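Transcriptional regulator (Pseudomonas aeruginosa, PDB 3E7Q) probably binds cis-regulatory DNA as a TetR-family transcriptional repressor. Local coordinates at residues T23-V37 / G57-V69. Numbering follows the deposited sequence.
Sequences TLACLKRHGFQGASV and GKDALVAEAYLAV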
loop_
_atom_site.group_PDB
_atom_site.type_symbol
_atom_site.label_atom_id
_atom_site.label_comp_id
_atom_site.label_asym_id
_atom_site.label_seq_id
_atom_site.Cartn_x
_atom_site.Cartn_y
_atom_site.Cartn_z
ATOM N N THR B 23 -0.861 -21.963 0.883
ATOM C CA THR B 23 -0.278 -20.946 0.011
ATOM C C THR B 23 -0.137 -19.627 0.770
ATOM O O THR B 23 0.950 -18.999 0.727
ATOM C CB THR B 23 -1.135 -20.780 -1.277
ATOM O OG1 THR B 23 -1.268 -22.058 -1.895
ATOM C CG2 THR B 23 -0.542 -19.810 -2.277
ATOM N N LEU B 24 -1.212 -19.202 1.482
ATOM C CA LEU B 24 -1.116 -17.951 2.242
ATOM C C LEU B 24 -0.039 -17.979 3.359
ATOM O O LEU B 24 0.595 -16.951 3.635
ATOM C CB LEU B 24 -2.469 -17.541 2.815
ATOM C CG LEU B 24 -3.586 -17.255 1.788
ATOM C CD1 LEU B 24 -4.910 -17.307 2.522
ATOM C CD2 LEU B 24 -3.318 -15.925 1.036
ATOM N N ALA B 25 0.153 -19.143 3.973
ATOM C CA ALA B 25 1.105 -19.351 5.087
ATOM C C ALA B 25 2.491 -19.380 4.561
ATOM O O ALA B 25 3.398 -18.780 5.132
ATOM C CB ALA B 25 0.801 -20.703 5.898
ATOM N N CYS B 26 2.661 -20.075 3.450
ATOM C CA CYS B 26 3.930 -20.016 2.742
ATOM C C CYS B 26 4.343 -18.614 2.261
ATOM O O CYS B 26 5.540 -18.269 2.347
ATOM C CB CYS B 26 3.912 -20.974 1.579
ATOM S SG CYS B 26 5.410 -20.901 0.666
ATOM N N LEU B 27 3.385 -17.822 1.748
ATOM C CA LEU B 27 3.673 -16.473 1.323
ATOM C C LEU B 27 4.102 -15.573 2.488
ATOM O O LEU B 27 4.999 -14.728 2.335
ATOM C CB LEU B 27 2.452 -15.839 0.652
ATOM C CG LEU B 27 2.006 -16.353 -0.710
ATOM C CD1 LEU B 27 0.657 -15.753 -1.009
ATOM C CD2 LEU B 27 3.029 -16.093 -1.849
ATOM N N LYS B 28 3.429 -15.745 3.630
ATOM C CA LYS B 28 3.718 -15.009 4.855
ATOM C C LYS B 28 5.076 -15.359 5.406
ATOM O O LYS B 28 5.682 -14.496 6.018
ATOM C CB LYS B 28 2.617 -15.217 5.923
ATOM C CG LYS B 28 2.982 -14.754 7.376
ATOM C CD LYS B 28 1.759 -14.321 8.206
ATOM C CE LYS B 28 2.148 -14.126 9.711
ATOM N NZ LYS B 28 1.100 -13.393 10.539
ATOM N N ARG B 29 5.581 -16.567 5.133
ATOM C CA ARG B 29 6.886 -17.017 5.650
ATOM C C ARG B 29 8.074 -16.880 4.679
ATOM O O ARG B 29 9.214 -16.676 5.111
ATOM C CB ARG B 29 6.777 -18.490 6.087
ATOM C CG ARG B 29 8.089 -19.238 6.288
ATOM C CD ARG B 29 7.815 -20.668 6.491
ATOM N NE ARG B 29 7.030 -20.883 7.707
ATOM C CZ ARG B 29 7.506 -21.368 8.862
ATOM N NH1 ARG B 29 8.791 -21.710 8.993
ATOM N NH2 ARG B 29 6.680 -21.512 9.902
ATOM N N HIS B 30 7.838 -17.002 3.376
ATOM C CA HIS B 30 8.937 -17.012 2.441
ATOM C C HIS B 30 8.904 -15.865 1.482
ATOM O O HIS B 30 9.827 -15.713 0.693
ATOM C CB HIS B 30 8.950 -18.317 1.652
ATOM C CG HIS B 30 9.113 -19.523 2.511
ATOM N ND1 HIS B 30 10.267 -19.771 3.230
ATOM C CD2 HIS B 30 8.267 -20.546 2.783
ATOM C CE1 HIS B 30 10.125 -20.903 3.898
ATOM N NE2 HIS B 30 8.926 -21.398 3.639
ATOM N N GLY B 31 7.844 -15.072 1.509
ATOM C CA GLY B 31 7.547 -14.177 0.379
ATOM C C GLY B 31 7.134 -14.907 -0.907
ATOM O O GLY B 31 7.232 -16.122 -1.034
ATOM N N PHE B 32 6.668 -14.141 -1.883
ATOM C CA PHE B 32 6.337 -14.730 -3.178
ATOM C C PHE B 32 7.542 -15.285 -3.859
ATOM O O PHE B 32 7.484 -16.390 -4.387
ATOM C CB PHE B 32 5.675 -13.747 -4.124
ATOM C CG PHE B 32 5.477 -14.300 -5.526
ATOM C CD1 PHE B 32 4.439 -15.155 -5.807
ATOM C CD2 PHE B 32 6.363 -13.968 -6.564
ATOM C CE1 PHE B 32 4.256 -15.662 -7.098
ATOM C CE2 PHE B 32 6.201 -14.505 -7.845
ATOM C CZ PHE B 32 5.132 -15.323 -8.117
ATOM N N GLN B 33 8.626 -14.515 -3.871
ATOM C CA GLN B 33 9.848 -14.970 -4.572
ATOM C C GLN B 33 10.371 -16.274 -3.946
ATOM O O GLN B 33 10.864 -17.170 -4.649
ATOM C CB GLN B 33 10.962 -13.897 -4.559
ATOM C CG GLN B 33 10.583 -12.539 -5.116
ATOM C CD GLN B 33 10.090 -11.569 -4.011
ATOM O OE1 GLN B 33 9.421 -12.002 -3.048
ATOM N NE2 GLN B 33 10.404 -10.266 -4.157
ATOM N N GLY B 34 10.278 -16.381 -2.622
ATOM C CA GLY B 34 10.781 -17.577 -1.953
ATOM C C GLY B 34 9.843 -18.778 -1.877
ATOM O O GLY B 34 10.295 -19.874 -1.575
ATOM N N ALA B 35 8.538 -18.564 -2.100
ATOM C CA ALA B 35 7.553 -19.660 -2.065
ATOM C C ALA B 35 7.804 -20.620 -3.215
ATOM O O ALA B 35 8.379 -20.226 -4.212
ATOM C CB ALA B 35 6.089 -19.108 -2.114
ATOM N N SER B 36 7.409 -21.888 -3.059
ATOM C CA SER B 36 7.415 -22.845 -4.155
ATOM C C SER B 36 6.345 -23.837 -3.825
ATOM O O SER B 36 5.884 -23.837 -2.709
ATOM C CB SER B 36 8.763 -23.557 -4.217
ATOM O OG SER B 36 9.045 -24.182 -2.972
ATOM N N VAL B 37 5.965 -24.688 -4.768
ATOM C CA VAL B 37 4.948 -25.688 -4.515
ATOM C C VAL B 37 5.367 -26.659 -3.393
ATOM O O VAL B 37 4.506 -27.089 -2.608
ATOM C CB VAL B 37 4.572 -26.506 -5.784
ATOM C CG1 VAL B 37 4.199 -25.594 -6.941
ATOM C CG2 VAL B 37 5.687 -27.356 -6.192
ATOM N N GLY B 57 1.257 -25.020 -11.154
ATOM C CA GLY B 57 2.485 -24.527 -10.558
ATOM C C GLY B 57 2.199 -23.486 -9.496
ATOM O O GLY B 57 1.041 -23.292 -9.079
ATOM N N LYS B 58 3.268 -22.834 -9.071
ATOM C CA LYS B 58 3.208 -21.846 -8.047
ATOM C C LYS B 58 2.332 -20.665 -8.509
ATOM O O LYS B 58 1.371 -20.325 -7.854
ATOM C CB LYS B 58 4.617 -21.385 -7.709
ATOM C CG LYS B 58 4.709 -20.212 -6.735
ATOM C CD LYS B 58 5.939 -19.438 -7.115
ATOM C CE LYS B 58 6.368 -18.444 -6.098
ATOM N NZ LYS B 58 7.823 -18.264 -6.279
ATOM N N ASP B 59 2.625 -20.077 -9.652
ATOM C CA ASP B 59 1.832 -18.928 -10.103
ATOM C C ASP B 59 0.323 -19.187 -9.962
ATOM O O ASP B 59 -0.389 -18.359 -9.461
ATOM C CB ASP B 59 2.196 -18.519 -11.538
ATOM C CG ASP B 59 3.613 -18.046 -11.669
ATOM O OD1 ASP B 59 4.317 -17.824 -10.617
ATOM O OD2 ASP B 59 4.049 -17.894 -12.857
ATOM N N ALA B 60 -0.122 -20.356 -10.410
ATOM C CA ALA B 60 -1.508 -20.747 -10.376
ATOM C C ALA B 60 -2.070 -20.929 -8.953
ATOM O O ALA B 60 -3.226 -20.638 -8.702
ATOM C CB ALA B 60 -1.664 -22.006 -11.127
ATOM N N LEU B 61 -1.254 -21.418 -8.026
ATOM C CA LEU B 61 -1.667 -21.541 -6.626
ATOM C C LEU B 61 -1.804 -20.174 -5.994
ATOM O O LEU B 61 -2.711 -19.938 -5.224
ATOM C CB LEU B 61 -0.679 -22.418 -5.816
ATOM C CG LEU B 61 -0.795 -23.910 -6.091
ATOM C CD1 LEU B 61 0.481 -24.696 -5.644
ATOM C CD2 LEU B 61 -2.070 -24.478 -5.440
ATOM N N VAL B 62 -0.915 -19.265 -6.332
ATOM C CA VAL B 62 -0.938 -17.908 -5.738
ATOM C C VAL B 62 -2.138 -17.101 -6.293
ATOM O O VAL B 62 -2.886 -16.510 -5.498
ATOM C CB VAL B 62 0.407 -17.179 -5.923
ATOM C CG1 VAL B 62 0.295 -15.724 -5.585
ATOM C CG2 VAL B 62 1.547 -17.852 -5.083
ATOM N N ALA B 63 -2.351 -17.146 -7.619
ATOM C CA ALA B 63 -3.560 -16.594 -8.238
ATOM C C ALA B 63 -4.838 -17.158 -7.616
ATOM O O ALA B 63 -5.770 -16.404 -7.321
ATOM C CB ALA B 63 -3.567 -16.826 -9.758
ATOM N N GLU B 64 -4.894 -18.458 -7.370
ATOM C CA GLU B 64 -6.072 -19.006 -6.671
ATOM C C GLU B 64 -6.272 -18.445 -5.255
ATOM O O GLU B 64 -7.406 -18.117 -4.855
ATOM C CB GLU B 64 -6.030 -20.519 -6.559
ATOM C CG GLU B 64 -6.769 -21.332 -7.635
ATOM C CD GLU B 64 -8.264 -20.982 -7.810
ATOM O OE1 GLU B 64 -9.156 -21.624 -7.166
ATOM O OE2 GLU B 64 -8.534 -20.100 -8.658
ATOM N N ALA B 65 -5.194 -18.370 -4.478
ATOM C CA ALA B 65 -5.244 -17.704 -3.158
ATOM C C ALA B 65 -5.669 -16.212 -3.240
ATOM O O ALA B 65 -6.443 -15.741 -2.389
ATOM C CB ALA B 65 -3.938 -17.832 -2.428
ATOM N N TYR B 66 -5.116 -15.494 -4.223
ATOM C CA TYR B 66 -5.409 -14.093 -4.470
ATOM C C TYR B 66 -6.895 -13.940 -4.771
ATOM O O TYR B 66 -7.548 -13.122 -4.187
ATOM C CB TYR B 66 -4.551 -13.544 -5.647
ATOM C CG TYR B 66 -4.444 -12.000 -5.826
ATOM C CD1 TYR B 66 -5.034 -11.099 -4.948
ATOM C CD2 TYR B 66 -3.701 -11.479 -6.843
ATOM C CE1 TYR B 66 -4.919 -9.739 -5.120
ATOM C CE2 TYR B 66 -3.554 -10.124 -7.020
ATOM C CZ TYR B 66 -4.154 -9.250 -6.160
ATOM O OH TYR B 66 -4.021 -7.891 -6.355
ATOM N N LEU B 67 -7.424 -14.786 -5.640
ATOM C CA LEU B 67 -8.842 -14.790 -5.980
ATOM C C LEU B 67 -9.789 -15.075 -4.828
ATOM O O LEU B 67 -10.871 -14.471 -4.743
ATOM C CB LEU B 67 -9.116 -15.792 -7.106
ATOM C CG LEU B 67 -9.129 -15.198 -8.506
ATOM C CD1 LEU B 67 -9.041 -16.272 -9.596
ATOM C CD2 LEU B 67 -10.402 -14.270 -8.715
ATOM N N ALA B 68 -9.417 -16.051 -3.997
ATOM C CA ALA B 68 -10.137 -16.379 -2.783
ATOM C C ALA B 68 -10.137 -15.169 -1.851
ATOM O O ALA B 68 -11.163 -14.823 -1.332
ATOM C CB ALA B 68 -9.526 -17.601 -2.080
ATOM N N VAL B 69 -9.000 -14.514 -1.663
ATOM C CA VAL B 69 -8.886 -13.487 -0.637
ATOM C C VAL B 69 -9.734 -12.250 -1.057
ATOM O O VAL B 69 -10.604 -11.767 -0.265
ATOM C CB VAL B 69 -7.419 -13.133 -0.340
ATOM C CG1 VAL B 69 -7.298 -11.836 0.339
ATOM C CG2 VAL B 69 -6.753 -14.191 0.520
HETATM O O HOH W 1 -3.438 -21.677 -3.447
#
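With CG anti to the backbone N in both K58 (chi1 173°) and F32 (chi1 173°), the lysine chain reaches across to the end of helix 12-34 while the phenylalanine ring swings round to meet it. This is the TetR-type DNA-binding domain: helix 12-34 lies against the start of the long helix 58-82, and the predicted helix-turn-helix sits in the chain that links them. The short helical segments cross at -105°, their axes 10.2 Å apart at closest approach.

K58 makes the largest single contribution. Its CE rests over one face of the F32 ring, offset toward the rim, and NZ stands almost on the ring normal, 4.3 Å from the F32 ring centroid, a cation-pi contact. The same NZ donates to A35 O at 2.9 Å, coming in from above the carbonyl plane; a further bond to F32 O is doubtful, since that oxygen is less surely placed. The ammonium is thus held by the A35 carbonyl and the F32 ring face. At the ring edge, D59 OD1 comes within 3.6 Å of F32 CZ, and V62 CG2 meets F32 CD1; I126 of helix 124-152 also packs on F32 and V62.

V37, at the start of helix 37-44, sets CG1 against the first turn of helix 58-82, 4.0 Å from L61 CD1. Further along, V62 CG2 meets L27 CD2, and L24 CD2 touches both A65 CB and V69 CG2; F116 of helix 110-120 backs both leucines. T23 turns CG2 onto A65 CB, while its OG1, already bonded to L19 O, accepts a hydrogen bond from a water that bridges to the helix backbone, 2.7 Å from T23 OG1 and 2.6 Å from L61 O.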